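PDB 3N54: spore germination protein B3 from Bacillus subtilis subsp. subtilis, which takes part in the spore's germination response to the mixture of L-asparagine, glucose, fructose and potassium ions, as a lipoprotein component of a germinant receptor. Local coordinates for residues S6-A12 / T24-P30; D70-I75 / I95-R101. Numbering follows the deposited sequence.

Contact 1: S6-A12 / T24-P30; sequences SFARGLA and TYQNLLP
A beta hairpin shows how alternate residues of two strands satisfy each other's backbone donors and acceptors. Residues 8-12 and 24-28, both extended, run antiparallel at 150°, their axes approaching to 4.4 Å. Gly10-Gln26 and Ala12-Thr24 are hydrogen-bonded pairs, each closed by two bonds: Gly10 N to Gln26 O (2.9 Å) and Gln26 N to Gly10 O (2.8 Å), then Ala12 N to Thr24 O and Thr24 N to Ala12 O, both 2.9 Å. Between them, non-hydrogen-bonded Leu11-Tyr25 sets Leu11 CD1 over the face of the Tyr25 ring, 3.6 Å from its centroid, a CH-pi contact with Leu11 chi1 t and Tyr25 chi1 m. The non-hydrogen-bonded pair Arg9-Asn27 (CA-CA 5.0 Å) follows, then Leu28 N donates to Ala8 O (2.8 Å). Past Ala8 other donors take over: Ser6 OG (chi1 t) donates to Leu28 O at 2.9 Å, and a water that accepts from Phe7 N (2.8 Å) donates to the same Leu28 O (2.7 Å). A second water donates to Ser6 OG (2.8 Å) and accepts from Asn27 ND2 (2.7 Å). On its other edge strand 21-28 bonds to strand 46-55 through the backbones of Tyr25 and Asn27, as the middle of a three-stranded antiparallel sheet.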
ATOM      1  N   SER A   6      31.083  -2.798  19.500  1.00 51.90           N
ATOM      2  CA  SER A   6      31.904  -1.738  18.934  1.00 49.40           C
ATOM      3  C   SER A   6      31.284  -0.412  19.354  1.00 49.30           C
ATOM      4  O   SER A   6      30.081  -0.217  19.176  1.00 49.38           O
ATOM      5  CB  SER A   6      31.949  -1.843  17.414  1.00 47.53           C
ATOM      6  OG  SER A   6      32.467  -0.663  16.824  1.00 45.69           O
ATOM      7  N   PHE A   7      32.101   0.492  19.899  1.00 49.38           N
ATOM      8  CA  PHE A   7      31.621   1.779  20.416  1.00 50.35           C
ATOM      9  C   PHE A   7      32.082   2.995  19.623  1.00 49.41           C
ATOM     10  O   PHE A   7      31.649   4.111  19.917  1.00 51.27           O
ATOM     11  CB  PHE A   7      32.070   1.952  21.867  1.00 53.18           C
ATOM     12  CG  PHE A   7      31.699   0.803  22.751  1.00 54.07           C
ATOM     13  CD1 PHE A   7      32.638  -0.166  23.083  1.00 54.34           C
ATOM     14  CD2 PHE A   7      30.403   0.671  23.230  1.00 55.32           C
ATOM     15  CE1 PHE A   7      32.298  -1.246  23.899  1.00 55.79           C
ATOM     16  CE2 PHE A   7      30.053  -0.404  24.046  1.00 57.25           C
ATOM     17  CZ  PHE A   7      31.005  -1.366  24.377  1.00 56.88           C
ATOM     18  N   ALA A   8      32.948   2.791  18.629  1.00 46.99           N
ATOM     19  CA  ALA A   8      33.486   3.888  17.823  1.00 45.78           C
ATOM     20  C   ALA A   8      33.436   3.550  16.335  1.00 42.71           C
ATOM     21  O   ALA A   8      33.539   2.385  15.951  1.00 41.52           O
ATOM     22  CB  ALA A   8      34.915   4.192  18.246  1.00 47.23           C
ATOM     23  N   ARG A   9      33.296   4.580  15.506  1.00 41.69           N
ATOM     24  CA  ARG A   9      33.172   4.403  14.064  1.00 39.61           C
ATOM     25  C   ARG A   9      34.300   5.048  13.278  1.00 38.01           C
ATOM     26  O   ARG A   9      34.836   6.086  13.666  1.00 38.75           O
ATOM     27  CB  ARG A   9      31.822   4.949  13.579  1.00 40.37           C
ATOM     28  CG  ARG A   9      30.697   3.942  13.731  1.00 43.55           C
ATOM     29  CD  ARG A   9      29.319   4.562  13.558  1.00 49.02           C
ATOM     30  NE  ARG A   9      29.100   5.176  12.248  1.00 51.36           N
ATOM     31  CZ  ARG A   9      28.961   6.487  12.008  1.00 54.61           C
ATOM     32  NH1 ARG A   9      29.012   7.392  12.985  1.00 57.60           N
ATOM     33  NH2 ARG A   9      28.753   6.901  10.762  1.00 54.97           N
ATOM     34  N   GLY A  10      34.641   4.404  12.164  1.00 35.53           N
ATOM     35  CA  GLY A  10      35.648   4.892  11.238  1.00 34.54           C
ATOM     36  C   GLY A  10      35.098   4.839   9.826  1.00 32.52           C
ATOM     37  O   GLY A  10      34.025   4.284   9.596  1.00 31.76           O
ATOM     38  N   LEU A  11      35.846   5.395   8.879  1.00 31.68           N
ATOM     39  CA  LEU A  11      35.413   5.459   7.493  1.00 30.33           C
ATOM     40  C   LEU A  11      36.581   5.373   6.525  1.00 30.66           C
ATOM     41  O   LEU A  11      37.588   6.060   6.696  1.00 31.23           O
ATOM     42  CB  LEU A  11      34.665   6.765   7.243  1.00 30.01           C
ATOM     43  CG  LEU A  11      34.246   7.079   5.802  1.00 29.28           C
ATOM     44  CD1 LEU A  11      33.289   6.013   5.255  1.00 27.38           C
ATOM     45  CD2 LEU A  11      33.622   8.470   5.727  1.00 28.33           C
ATOM     46  N   ALA A  12      36.421   4.524   5.509  1.00 30.12           N
ATOM     47  CA  ALA A  12      37.357   4.431   4.405  1.00 30.91           C
ATOM     48  C   ALA A  12      36.689   5.059   3.194  1.00 30.52           C
ATOM     49  O   ALA A  12      35.529   4.749   2.900  1.00 30.23           O
ATOM     50  CB  ALA A  12      37.710   2.983   4.115  1.00 31.65           C
ATOM     51  N   THR A  24      33.374   2.884   2.807  1.00 32.61           N
ATOM     52  CA  THR A  24      33.167   1.726   3.669  1.00 32.94           C
ATOM     53  C   THR A  24      33.277   2.177   5.117  1.00 31.99           C
ATOM     54  O   THR A  24      34.362   2.510   5.591  1.00 31.12           O
ATOM     55  CB  THR A  24      34.182   0.602   3.400  1.00 34.29           C
ATOM     56  OG1 THR A  24      34.234   0.320   1.999  1.00 35.11           O
ATOM     57  CG2 THR A  24      33.784  -0.681   4.158  1.00 35.21           C
ATOM     58  N   TYR A  25      32.143   2.216   5.809  1.00 32.21           N
ATOM     59  CA  TYR A  25      32.131   2.553   7.223  1.00 32.44           C
ATOM     60  C   TYR A  25      32.682   1.376   8.020  1.00 33.29           C
ATOM     61  O   TYR A  25      32.689   0.241   7.540  1.00 34.23           O
ATOM     62  CB  TYR A  25      30.730   2.951   7.679  1.00 33.50           C
ATOM     63  CG  TYR A  25      30.336   4.318   7.175  1.00 33.82           C
ATOM     64  CD1 TYR A  25      29.908   4.504   5.864  1.00 33.58           C
ATOM     65  CD2 TYR A  25      30.420   5.428   8.004  1.00 35.22           C
ATOM     66  CE1 TYR A  25      29.562   5.760   5.396  1.00 35.62           C
ATOM     67  CE2 TYR A  25      30.074   6.689   7.549  1.00 36.55           C
ATOM     68  CZ  TYR A  25      29.642   6.849   6.246  1.00 37.13           C
ATOM     69  OH  TYR A  25      29.298   8.105   5.803  1.00 40.03           O
ATOM     70  N   GLN A  26      33.168   1.662   9.221  1.00 33.63           N
ATOM     71  CA  GLN A  26      33.866   0.675  10.040  1.00 34.78           C
ATOM     72  C   GLN A  26      33.426   0.743  11.497  1.00 35.61           C
ATOM     73  O   GLN A  26      33.282   1.825  12.065  1.00 35.26           O
ATOM     74  CB  GLN A  26      35.374   0.939   9.989  1.00 35.31           C
ATOM     75  CG  GLN A  26      35.974   1.099   8.574  1.00 35.40           C
ATOM     76  CD  GLN A  26      35.965  -0.189   7.776  1.00 36.89           C
ATOM     77  OE1 GLN A  26      36.063  -0.177   6.550  1.00 38.57           O
ATOM     78  NE2 GLN A  26      35.861  -1.309   8.469  1.00 37.62           N
ATOM     79  N   ASN A  27      33.220  -0.424  12.093  1.00 37.11           N
ATOM     80  CA  ASN A  27      32.903  -0.533  13.500  1.00 38.47           C
ATOM     81  C   ASN A  27      34.207  -0.873  14.197  1.00 39.71           C
ATOM     82  O   ASN A  27      34.675  -2.012  14.138  1.00 40.79           O
ATOM     83  CB  ASN A  27      31.831  -1.599  13.715  1.00 39.73           C
ATOM     84  CG  ASN A  27      30.525  -1.260  13.004  1.00 39.87           C
ATOM     85  OD1 ASN A  27      29.991  -2.063  12.228  1.00 42.18           O
ATOM     86  ND2 ASN A  27      30.020  -0.065  13.249  1.00 38.08           N
ATOM     87  N   LEU A  28      34.811   0.124  14.837  1.00 40.49           N
ATOM     88  CA  LEU A  28      36.157  -0.042  15.392  1.00 42.64           C
ATOM     89  C   LEU A  28      36.170  -0.977  16.602  1.00 45.34           C
ATOM     90  O   LEU A  28      35.281  -0.926  17.457  1.00 45.27           O
ATOM     91  CB  LEU A  28      36.774   1.314  15.751  1.00 43.10           C
ATOM     92  CG  LEU A  28      36.829   2.339  14.607  1.00 41.44           C
ATOM     93  CD1 LEU A  28      37.478   3.617  15.091  1.00 41.46           C
ATOM     94  CD2 LEU A  28      37.556   1.782  13.378  1.00 39.27           C
ATOM     95  N   LEU A  29      37.189  -1.831  16.646  1.00 48.03           N
ATOM     96  CA  LEU A  29      37.363  -2.795  17.722  1.00 51.42           C
ATOM     97  C   LEU A  29      37.713  -2.046  19.001  1.00 53.92           C
ATOM     98  O   LEU A  29      38.597  -1.201  18.983  1.00 55.02           O
ATOM     99  CB  LEU A  29      38.475  -3.782  17.363  1.00 53.30           C
ATOM    100  CG  LEU A  29      38.684  -4.979  18.288  1.00 56.50           C
ATOM    101  CD1 LEU A  29      37.473  -5.898  18.269  1.00 55.73           C
ATOM    102  CD2 LEU A  29      39.955  -5.744  17.898  1.00 58.61           C
ATOM    103  N   PRO A  30      36.999  -2.319  20.106  1.00 56.32           N
ATOM    104  CA  PRO A  30      37.351  -1.634  21.351  1.00 59.53           C
ATOM    105  C   PRO A  30      38.785  -1.955  21.780  1.00 63.52           C
ATOM    106  O   PRO A  30      39.157  -3.128  21.846  1.00 65.00           O
ATOM    107  CB  PRO A  30      36.341  -2.191  22.365  1.00 60.39           C
ATOM    108  CG  PRO A  30      35.213  -2.706  21.558  1.00 57.77           C
ATOM    109  CD  PRO A  30      35.789  -3.151  20.252  1.00 56.03           C
TER
HETATM  110  O   HOH W   1      30.541   0.961  15.646  1.00 43.89           O
HETATM  111  O   HOH W   2      34.850   0.354  19.763  1.00 52.28           O

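Contact 2: D70-I75 / I95-R101; sequences DHLKVI and IRDDELR
One backbone hydrogen bond joins residues 70-75, extended at His71 and Leu72 and entering strand 74-77, to the loop 95-101. This links the entry and the return loop of a beta-alpha-beta crossover into parallel strand 105-109. Ile95, the first residue to leave helical geometry after helix 87-94, puts CD1 3.8 Å from Ile75 CD1. Arg96 N donates to Glu99 OE1 (2.8 Å), and Arg96 NH1 forms a salt bridge with Asp98 OD2 (2.6 Å). Residues 97-99 make a 3-10 turn, with Glu99 N bonded to Arg96 O (3.0 Å) and Leu100 N to Asp97 O (3.1 Å). Asp98 O lies 3.0 Å from CD2 of His71 (chi1 m). Glu99, level with His71 (CA-CA 4.6 Å), accepts at its O the proton of Leu72 N, 2.7 Å away. The m, t rotamer of Leu100 turns its end back, although CA-to-CB points away, placing CD2 4.1 Å from Ile75 CG1 and 4.2 Å from Leu72 CD1. Arg101 lays its guanidinium over one face of the His71 ring, NH1 3.5 Å from CE1, and approaches a bound sulfate. The chemistry thus divides: an aliphatic cluster lies toward the strand, polar groups gather around His71, and the Leu72-Glu99 bond lies between.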
ATOM      1  N   ASP A  70      17.360  19.129  -0.568  1.00 46.44           N
ATOM      2  CA  ASP A  70      16.150  18.647  -1.218  1.00 46.67           C
ATOM      3  C   ASP A  70      15.594  17.439  -0.450  1.00 44.88           C
ATOM      4  O   ASP A  70      16.244  16.908   0.460  1.00 43.91           O
ATOM      5  CB  ASP A  70      16.425  18.282  -2.673  1.00 47.16           C
ATOM      6  CG  ASP A  70      17.227  17.012  -2.813  1.00 47.67           C
ATOM      7  OD1 ASP A  70      17.995  16.670  -1.887  1.00 48.78           O
ATOM      8  OD2 ASP A  70      17.083  16.347  -3.858  1.00 51.39           O
ATOM      9  N   HIS A  71      14.401  17.005  -0.841  1.00 44.10           N
ATOM     10  CA  HIS A  71      13.691  15.941  -0.143  1.00 42.75           C
ATOM     11  C   HIS A  71      13.268  14.843  -1.112  1.00 41.33           C
ATOM     12  O   HIS A  71      13.050  15.107  -2.293  1.00 42.46           O
ATOM     13  CB  HIS A  71      12.450  16.521   0.536  1.00 43.56           C
ATOM     14  CG  HIS A  71      12.749  17.492   1.636  1.00 45.41           C
ATOM     15  ND1 HIS A  71      13.258  18.754   1.404  1.00 48.27           N
ATOM     16  CD2 HIS A  71      12.579  17.397   2.978  1.00 46.16           C
ATOM     17  CE1 HIS A  71      13.405  19.387   2.555  1.00 48.93           C
ATOM     18  NE2 HIS A  71      12.999  18.587   3.526  1.00 48.41           N
ATOM     19  N   LEU A  72      13.126  13.627  -0.601  1.00 38.97           N
ATOM     20  CA  LEU A  72      12.672  12.489  -1.396  1.00 37.62           C
ATOM     21  C   LEU A  72      11.211  12.635  -1.798  1.00 37.91           C
ATOM     22  O   LEU A  72      10.361  12.930  -0.966  1.00 37.74           O
ATOM     23  CB  LEU A  72      12.840  11.193  -0.607  1.00 36.25           C
ATOM     24  CG  LEU A  72      14.268  10.742  -0.309  1.00 34.79           C
ATOM     25  CD1 LEU A  72      14.248   9.590   0.696  1.00 32.68           C
ATOM     26  CD2 LEU A  72      14.979  10.337  -1.587  1.00 33.64           C
ATOM     27  N   LYS A  73      10.920  12.407  -3.073  1.00 38.08           N
ATOM     28  CA  LYS A  73       9.556  12.492  -3.580  1.00 38.93           C
ATOM     29  C   LYS A  73       8.793  11.181  -3.441  1.00 37.65           C
ATOM     30  O   LYS A  73       7.577  11.186  -3.232  1.00 37.49           O
ATOM     31  CB  LYS A  73       9.562  12.927  -5.048  1.00 40.39           C
ATOM     32  CG  LYS A  73      10.300  14.250  -5.292  1.00 43.59           C
ATOM     33  CD  LYS A  73       9.741  15.410  -4.439  1.00 46.47           C
ATOM     34  CE  LYS A  73      10.678  16.616  -4.427  1.00 48.00           C
ATOM     35  NZ  LYS A  73      10.419  17.470  -3.234  1.00 48.53           N
ATOM     36  N   VAL A  74       9.505  10.065  -3.570  1.00 36.27           N
ATOM     37  CA  VAL A  74       8.880   8.758  -3.518  1.00 35.43           C
ATOM     38  C   VAL A  74       9.827   7.723  -2.921  1.00 34.43           C
ATOM     39  O   VAL A  74      11.018   7.701  -3.238  1.00 34.14           O
ATOM     40  CB  VAL A  74       8.398   8.316  -4.933  1.00 36.53           C
ATOM     41  CG1 VAL A  74       9.536   8.374  -5.932  1.00 36.32           C
ATOM     42  CG2 VAL A  74       7.780   6.911  -4.897  1.00 35.62           C
ATOM     43  N   ILE A  75       9.283   6.901  -2.024  1.00 33.82           N
ATOM     44  CA  ILE A  75       9.988   5.782  -1.424  1.00 33.16           C
ATOM     45  C   ILE A  75       9.268   4.505  -1.851  1.00 33.30           C
ATOM     46  O   ILE A  75       8.064   4.367  -1.606  1.00 33.18           O
ATOM     47  CB  ILE A  75       9.966   5.827   0.112  1.00 32.97           C
ATOM     48  CG1 ILE A  75      10.494   7.166   0.650  1.00 34.54           C
ATOM     49  CG2 ILE A  75      10.772   4.677   0.675  1.00 31.86           C
ATOM     50  CD1 ILE A  75      11.925   7.389   0.368  1.00 37.06           C
ATOM     51  N   ILE A  95      16.109   6.542   6.999  1.00 37.41           N
ATOM     52  CA  ILE A  95      15.826   7.838   6.409  1.00 37.64           C
ATOM     53  C   ILE A  95      15.768   8.923   7.476  1.00 38.87           C
ATOM     54  O   ILE A  95      15.036   8.804   8.458  1.00 38.90           O
ATOM     55  CB  ILE A  95      14.490   7.803   5.632  1.00 37.54           C
ATOM     56  CG1 ILE A  95      14.486   6.640   4.642  1.00 37.60           C
ATOM     57  CG2 ILE A  95      14.258   9.105   4.896  1.00 36.46           C
ATOM     58  CD1 ILE A  95      13.188   6.501   3.882  1.00 39.14           C
ATOM     59  N   ARG A  96      16.557   9.974   7.281  1.00 40.14           N
ATOM     60  CA  ARG A  96      16.551  11.118   8.179  1.00 41.98           C
ATOM     61  C   ARG A  96      15.240  11.854   7.995  1.00 42.60           C
ATOM     62  O   ARG A  96      14.711  11.901   6.886  1.00 42.07           O
ATOM     63  CB  ARG A  96      17.693  12.072   7.859  1.00 42.58           C
ATOM     64  CG  ARG A  96      19.105  11.499   8.010  1.00 44.68           C
ATOM     65  CD  ARG A  96      20.096  12.364   7.227  1.00 47.79           C
ATOM     66  NE  ARG A  96      19.900  13.779   7.524  1.00 51.27           N
ATOM     67  CZ  ARG A  96      20.311  14.388   8.638  1.00 56.03           C
ATOM     68  NH1 ARG A  96      20.076  15.690   8.806  1.00 57.72           N
ATOM     69  NH2 ARG A  96      20.963  13.715   9.590  1.00 57.13           N
ATOM     70  N   ASP A  97      14.711  12.423   9.074  1.00 44.00           N
ATOM     71  CA  ASP A  97      13.457  13.174   8.996  1.00 45.36           C
ATOM     72  C   ASP A  97      13.508  14.279   7.941  1.00 45.30           C
ATOM     73  O   ASP A  97      12.516  14.507   7.239  1.00 45.38           O
ATOM     74  CB  ASP A  97      13.080  13.779  10.355  1.00 47.17           C
ATOM     75  CG  ASP A  97      12.429  12.765  11.299  1.00 49.54           C
ATOM     76  OD1 ASP A  97      11.681  13.208  12.195  1.00 54.16           O
ATOM     77  OD2 ASP A  97      12.644  11.538  11.150  1.00 51.73           O
ATOM     78  N   ASP A  98      14.655  14.943   7.800  1.00 44.84           N
ATOM     79  CA  ASP A  98      14.749  16.040   6.830  1.00 45.15           C
ATOM     80  C   ASP A  98      14.921  15.589   5.371  1.00 44.08           C
ATOM     81  O   ASP A  98      15.002  16.426   4.489  1.00 44.56           O
ATOM     82  CB  ASP A  98      15.813  17.088   7.237  1.00 45.90           C
ATOM     83  CG  ASP A  98      17.235  16.539   7.276  1.00 45.98           C
ATOM     84  OD1 ASP A  98      17.527  15.487   6.672  1.00 45.42           O
ATOM     85  OD2 ASP A  98      18.089  17.194   7.922  1.00 48.75           O
ATOM     86  N   GLU A  99      14.972  14.281   5.119  1.00 43.03           N
ATOM     87  CA  GLU A  99      14.916  13.764   3.745  1.00 42.52           C
ATOM     88  C   GLU A  99      13.457  13.591   3.300  1.00 42.21           C
ATOM     89  O   GLU A  99      13.183  13.381   2.115  1.00 41.77           O
ATOM     90  CB  GLU A  99      15.625  12.415   3.612  1.00 41.87           C
ATOM     91  CG  GLU A  99      17.093  12.401   4.013  1.00 43.77           C
ATOM     92  CD  GLU A  99      17.704  10.997   3.963  1.00 46.43           C
ATOM     93  OE1 GLU A  99      18.160  10.490   5.025  1.00 47.38           O
ATOM     94  OE2 GLU A  99      17.714  10.386   2.861  1.00 49.25           O
ATOM     95  N   LEU A 100      12.525  13.661   4.249  1.00 41.76           N
ATOM     96  CA  LEU A 100      11.119  13.407   3.952  1.00 41.93           C
ATOM     97  C   LEU A 100      10.222  14.593   4.226  1.00 42.97           C
ATOM     98  O   LEU A 100      10.530  15.451   5.042  1.00 43.66           O
ATOM     99  CB  LEU A 100      10.610  12.220   4.769  1.00 41.22           C
ATOM    100  CG  LEU A 100      11.235  10.868   4.445  1.00 40.46           C
ATOM    101  CD1 LEU A 100      10.835   9.828   5.488  1.00 40.77           C
ATOM    102  CD2 LEU A 100      10.849  10.414   3.048  1.00 38.37           C
ATOM    103  N   ARG A 101       9.107  14.611   3.510  1.00 43.52           N
ATOM    104  CA  ARG A 101       8.050  15.586   3.685  1.00 44.51           C
ATOM    105  C   ARG A 101       6.751  14.836   3.890  1.00 44.22           C
ATOM    106  O   ARG A 101       6.629  13.667   3.507  1.00 43.20           O
ATOM    107  CB  ARG A 101       7.909  16.461   2.449  1.00 45.35           C
ATOM    108  CG  ARG A 101       9.082  17.371   2.212  1.00 46.48           C
ATOM    109  CD  ARG A 101       8.809  18.326   1.065  1.00 48.13           C
ATOM    110  NE  ARG A 101       9.801  19.397   1.018  1.00 50.44           N
ATOM    111  CZ  ARG A 101       9.790  20.483   1.796  1.00 52.52           C
ATOM    112  NH1 ARG A 101      10.745  21.397   1.661  1.00 53.33           N
ATOM    113  NH2 ARG A 101       8.837  20.665   2.714  1.00 53.38           N
TER

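In the fold
Contacts 1 and 2 follow one another in series along the chain: the hairpin of 6-12 and 24-30 is complete before residues 70-75 open contact 2. Both belong to the N-terminal part of the protein, on the same side of the chain's centre, yet their centres stand 27 Å apart and their nearest atoms about 10 Å apart, without touching. They also serve different sheets. Contact 1 belongs to the small antiparallel sheet 8-15, 21-28 and 46-55, whereas contact 2 joins the start of strand 74-77, an outermost strand of the five-stranded mixed sheet, to the connection between helix 87-94 and strand 105-109. The N-terminal part thus spans two different sheets, and each contact joins parts of the chain close to its own sheet.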